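Local coordinates for GDP-L-fucose synthase (Campylobacter jejuni subsp. jejuni serotype O:2, PDB 7CXT), which probably reduces a GDP-4-keto-heptose at C4 with NADPH, as a member of the GDP-L-fucose synthase branch of the NAD(P)-dependent epimerase/dehydratase family, at residues 162-167 / 272-277. Sequence-based numbering, arbitrary orientation.
Sequences TLVLNN and NTHINI. With NDP (NADPH dihydro-nicotinamide-adenine-dinucleotide phosphate), chain C.
L163 and V164 pair in parallel with I275 and N276; the directions of 162-165 and 274-277 differ by 33°. The ladder has three rungs: I275 N gives to T162 O, V164 N gives to I275 O at 2.8 Å, and I277 N gives to V164 O, the straightest at 171°. Water extends it at both ends, joining T162 N to T273 O and N166 N to I277 O. On one face, L163 and I275 lie side by side, CD2 of L163 3.8 Å from CB of I275. I277 reaches back over this leucine: with CG1 wedged between its own N and carbonyl carbon (chi1 63°), CG1 meets L165 CB at 3.8 Å while CG2 and CD1 both rest against L163 CB from one side. Helix 245-258 packs on the same aliphatic cluster, through T255, L248 and V251. The other face is more polar. V164 runs alongside N276, whose OD1 sits 3.6 Å from V164 CB but is hydrogen-bonded to Y113 OH; V164 CG2 also approaches H274 CD2 obliquely at 3.9 Å. Strand 275-276 thus closes one edge of the chain's six-stranded parallel Rossmann sheet, and strand 160-165 separates it from strand 103-109. Just past the last rung, the side chain of L165 packs on the nicotinamide, CG 3.5 Å from C6N of NADPH. The amides of V164, I275 and I277 bond within the sheet, that of N276 to E123, and those of T162 and N166 to water, while I277 and the nicotinamide pack against different parts of L165, linking the sheet edge to the cofactor pocket.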
loop_
_atom_site.group_PDB
_atom_site.type_symbol
_atom_site.label_atom_id
_atom_site.label_comp_id
_atom_site.label_asym_id
_atom_site.label_seq_id
_atom_site.Cartn_x
_atom_site.Cartn_y
_atom_site.Cartn_z
ATOM N N THR A 162 -11.347 -2.937 9.128
ATOM C CA THR A 162 -11.393 -1.697 8.364
ATOM C C THR A 162 -12.833 -1.323 8.055
ATOM O O THR A 162 -13.589 -2.132 7.501
ATOM C CB THR A 162 -10.594 -1.834 7.065
ATOM O OG1 THR A 162 -9.225 -2.098 7.388
ATOM C CG2 THR A 162 -10.681 -0.548 6.225
ATOM N N LEU A 163 -13.205 -0.097 8.403
ATOM C CA LEU A 163 -14.510 0.463 8.087
ATOM C C LEU A 163 -14.294 1.610 7.113
ATOM O O LEU A 163 -13.508 2.526 7.395
ATOM C CB LEU A 163 -15.228 0.958 9.350
ATOM C CG LEU A 163 -15.345 -0.070 10.482
ATOM C CD1 LEU A 163 -16.042 0.518 11.726
ATOM C CD2 LEU A 163 -16.090 -1.307 9.985
ATOM N N VAL A 164 -14.967 1.558 5.967
ATOM C CA VAL A 164 -14.710 2.492 4.874
ATOM C C VAL A 164 -15.870 3.469 4.766
ATOM O O VAL A 164 -17.029 3.049 4.650
ATOM C CB VAL A 164 -14.503 1.744 3.545
ATOM C CG1 VAL A 164 -13.994 2.702 2.480
ATOM C CG2 VAL A 164 -13.557 0.565 3.760
ATOM N N LEU A 165 -15.561 4.768 4.749
ATOM C CA LEU A 165 -16.604 5.786 4.674
ATOM C C LEU A 165 -16.271 6.817 3.604
ATOM O O LEU A 165 -15.127 6.913 3.141
ATOM C CB LEU A 165 -16.812 6.505 6.009
ATOM C CG LEU A 165 -15.587 7.295 6.485
ATOM C CD1 LEU A 165 -16.042 8.550 7.200
ATOM C CD2 LEU A 165 -14.719 6.441 7.404
ATOM N N ASN A 166 -17.298 7.592 3.208
ATOM C CA ASN A 166 -17.124 8.618 2.177
ATOM C C ASN A 166 -16.907 10.023 2.737
ATOM O O ASN A 166 -15.770 10.495 2.758
ATOM C CB ASN A 166 -18.297 8.598 1.204
ATOM C CG ASN A 166 -18.128 7.528 0.142
ATOM O OD1 ASN A 166 -17.018 7.325 -0.367
ATOM N ND2 ASN A 166 -19.197 6.797 -0.152
ATOM N N ASN A 167 -17.953 10.730 3.144
ATOM C CA ASN A 167 -17.812 12.082 3.684
ATOM C C ASN A 167 -18.249 12.089 5.138
ATOM O O ASN A 167 -19.325 11.584 5.469
ATOM C CB ASN A 167 -18.644 13.120 2.922
ATOM C CG ASN A 167 -18.205 13.285 1.490
ATOM O OD1 ASN A 167 -18.803 12.710 0.569
ATOM N ND2 ASN A 167 -17.165 14.062 1.287
ATOM N N ASN A 272 -11.384 -9.079 0.699
ATOM C CA ASN A 272 -12.348 -7.981 0.819
ATOM C C ASN A 272 -13.142 -8.085 2.123
ATOM O O ASN A 272 -14.375 -8.090 2.133
ATOM C CB ASN A 272 -13.300 -7.915 -0.382
ATOM C CG ASN A 272 -12.564 -7.799 -1.736
ATOM O OD1 ASN A 272 -12.911 -8.487 -2.690
ATOM N ND2 ASN A 272 -11.574 -6.922 -1.816
ATOM N N THR A 273 -12.423 -8.194 3.238
ATOM C CA THR A 273 -13.062 -8.265 4.545
ATOM C C THR A 273 -13.183 -6.895 5.224
ATOM O O THR A 273 -13.558 -6.828 6.397
ATOM C CB THR A 273 -12.324 -9.263 5.440
ATOM O OG1 THR A 273 -10.926 -8.942 5.493
ATOM C CG2 THR A 273 -12.464 -10.693 4.875
ATOM N N HIS A 274 -12.876 -5.810 4.518
ATOM C CA HIS A 274 -13.243 -4.472 4.977
ATOM C C HIS A 274 -14.759 -4.299 4.874
ATOM O O HIS A 274 -15.444 -5.067 4.206
ATOM C CB HIS A 274 -12.527 -3.393 4.167
ATOM C CG HIS A 274 -12.749 -3.501 2.689
ATOM N ND1 HIS A 274 -12.125 -4.454 1.908
ATOM C CD2 HIS A 274 -13.539 -2.784 1.848
ATOM C CE1 HIS A 274 -12.516 -4.317 0.654
ATOM N NE2 HIS A 274 -13.365 -3.306 0.587
ATOM N N ILE A 275 -15.298 -3.336 5.620
ATOM C CA ILE A 275 -16.741 -3.134 5.684
ATOM C C ILE A 275 -17.038 -1.678 5.360
ATOM O O ILE A 275 -16.431 -0.776 5.945
ATOM C CB ILE A 275 -17.305 -3.502 7.071
ATOM C CG1 ILE A 275 -16.662 -4.784 7.614
ATOM C CG2 ILE A 275 -18.833 -3.632 7.009
ATOM C CD1 ILE A 275 -16.979 -5.025 9.123
ATOM N N ASN A 276 -17.940 -1.447 4.405
ATOM C CA ASN A 276 -18.405 -0.092 4.150
ATOM C C ASN A 276 -19.335 0.347 5.261
ATOM O O ASN A 276 -20.151 -0.440 5.750
ATOM C CB ASN A 276 -19.147 -0.008 2.820
ATOM C CG ASN A 276 -18.269 -0.299 1.642
ATOM O OD1 ASN A 276 -17.062 -0.014 1.652
ATOM N ND2 ASN A 276 -18.873 -0.834 0.583
ATOM N N ILE A 277 -19.245 1.625 5.626
ATOM C CA ILE A 277 -20.157 2.232 6.579
ATOM C C ILE A 277 -20.665 3.517 5.949
ATOM O O ILE A 277 -20.037 4.093 5.058
ATOM C CB ILE A 277 -19.503 2.506 7.961
ATOM C CG1 ILE A 277 -18.350 3.521 7.851
ATOM C CG2 ILE A 277 -19.058 1.207 8.613
ATOM C CD1 ILE A 277 -17.756 3.944 9.231
HETATM P PA NDP C . -9.082 14.713 10.730
HETATM O O1A NDP C . -8.152 15.139 9.648
HETATM O O2A NDP C . -10.310 15.517 11.063
HETATM O O5B NDP C . -8.223 14.564 12.123
HETATM C C5B NDP C . -7.140 13.757 11.822
HETATM C C4B NDP C . -6.296 13.689 13.113
HETATM O O4B NDP C . -5.069 13.010 12.866
HETATM C C3B NDP C . -5.988 15.144 13.559
HETATM O O3B NDP C . -6.278 15.295 14.925
HETATM C C2B NDP C . -4.452 15.225 13.340
HETATM O O2B NDP C . -3.818 15.906 14.270
HETATM C C1B NDP C . -4.079 13.726 13.537
HETATM N N9A NDP C . -2.799 13.430 12.921
HETATM C C8A NDP C . -2.430 13.539 11.554
HETATM N N7A NDP C . -1.167 13.190 11.330
HETATM C C5A NDP C . -0.671 12.838 12.628
HETATM C C6A NDP C . 0.582 12.389 13.072
HETATM N N6A NDP C . 1.658 12.211 12.210
HETATM N N1A NDP C . 0.795 12.105 14.370
HETATM C C2A NDP C . -0.281 12.303 15.212
HETATM N N3A NDP C . -1.516 12.715 14.955
HETATM C C4A NDP C . -1.684 12.989 13.613
HETATM O O3 NDP C . -9.430 13.163 10.272
HETATM P PN NDP C . -11.005 12.817 10.296
HETATM O O1N NDP C . -11.683 13.588 9.230
HETATM O O2N NDP C . -11.630 12.554 11.650
HETATM O O5D NDP C . -11.054 11.225 9.557
HETATM C C5D NDP C . -10.603 10.255 10.411
HETATM C C4D NDP C . -10.579 8.952 9.624
HETATM O O4D NDP C . -11.749 8.903 8.757
HETATM C C3D NDP C . -9.334 8.956 8.655
HETATM O O3D NDP C . -8.876 7.658 8.524
HETATM C C2D NDP C . -9.942 9.440 7.330
HETATM O O2D NDP C . -9.267 8.964 6.194
HETATM C C1D NDP C . -11.305 8.727 7.415
HETATM N N1N NDP C . -12.240 9.367 6.493
HETATM C C2N NDP C . -12.757 10.643 6.740
HETATM C C3N NDP C . -13.398 11.312 5.714
HETATM C C7N NDP C . -13.933 12.655 5.943
HETATM O O7N NDP C . -14.674 13.254 5.139
HETATM N N7N NDP C . -13.568 13.304 7.116
HETATM C C4N NDP C . -13.546 10.733 4.368
HETATM C C5N NDP C . -13.201 9.303 4.324
HETATM C C6N NDP C . -12.592 8.692 5.338
HETATM P P2B NDP C . -3.604 17.677 13.943
HETATM O O1X NDP C . -5.035 18.089 14.057
HETATM O O2X NDP C . -2.673 18.022 15.111
HETATM O O3X NDP C . -3.005 17.600 12.570
HETATM O O HOH W 1 -11.432 -5.441 7.664
HETATM O O HOH W 2 -20.058 6.392 3.915
#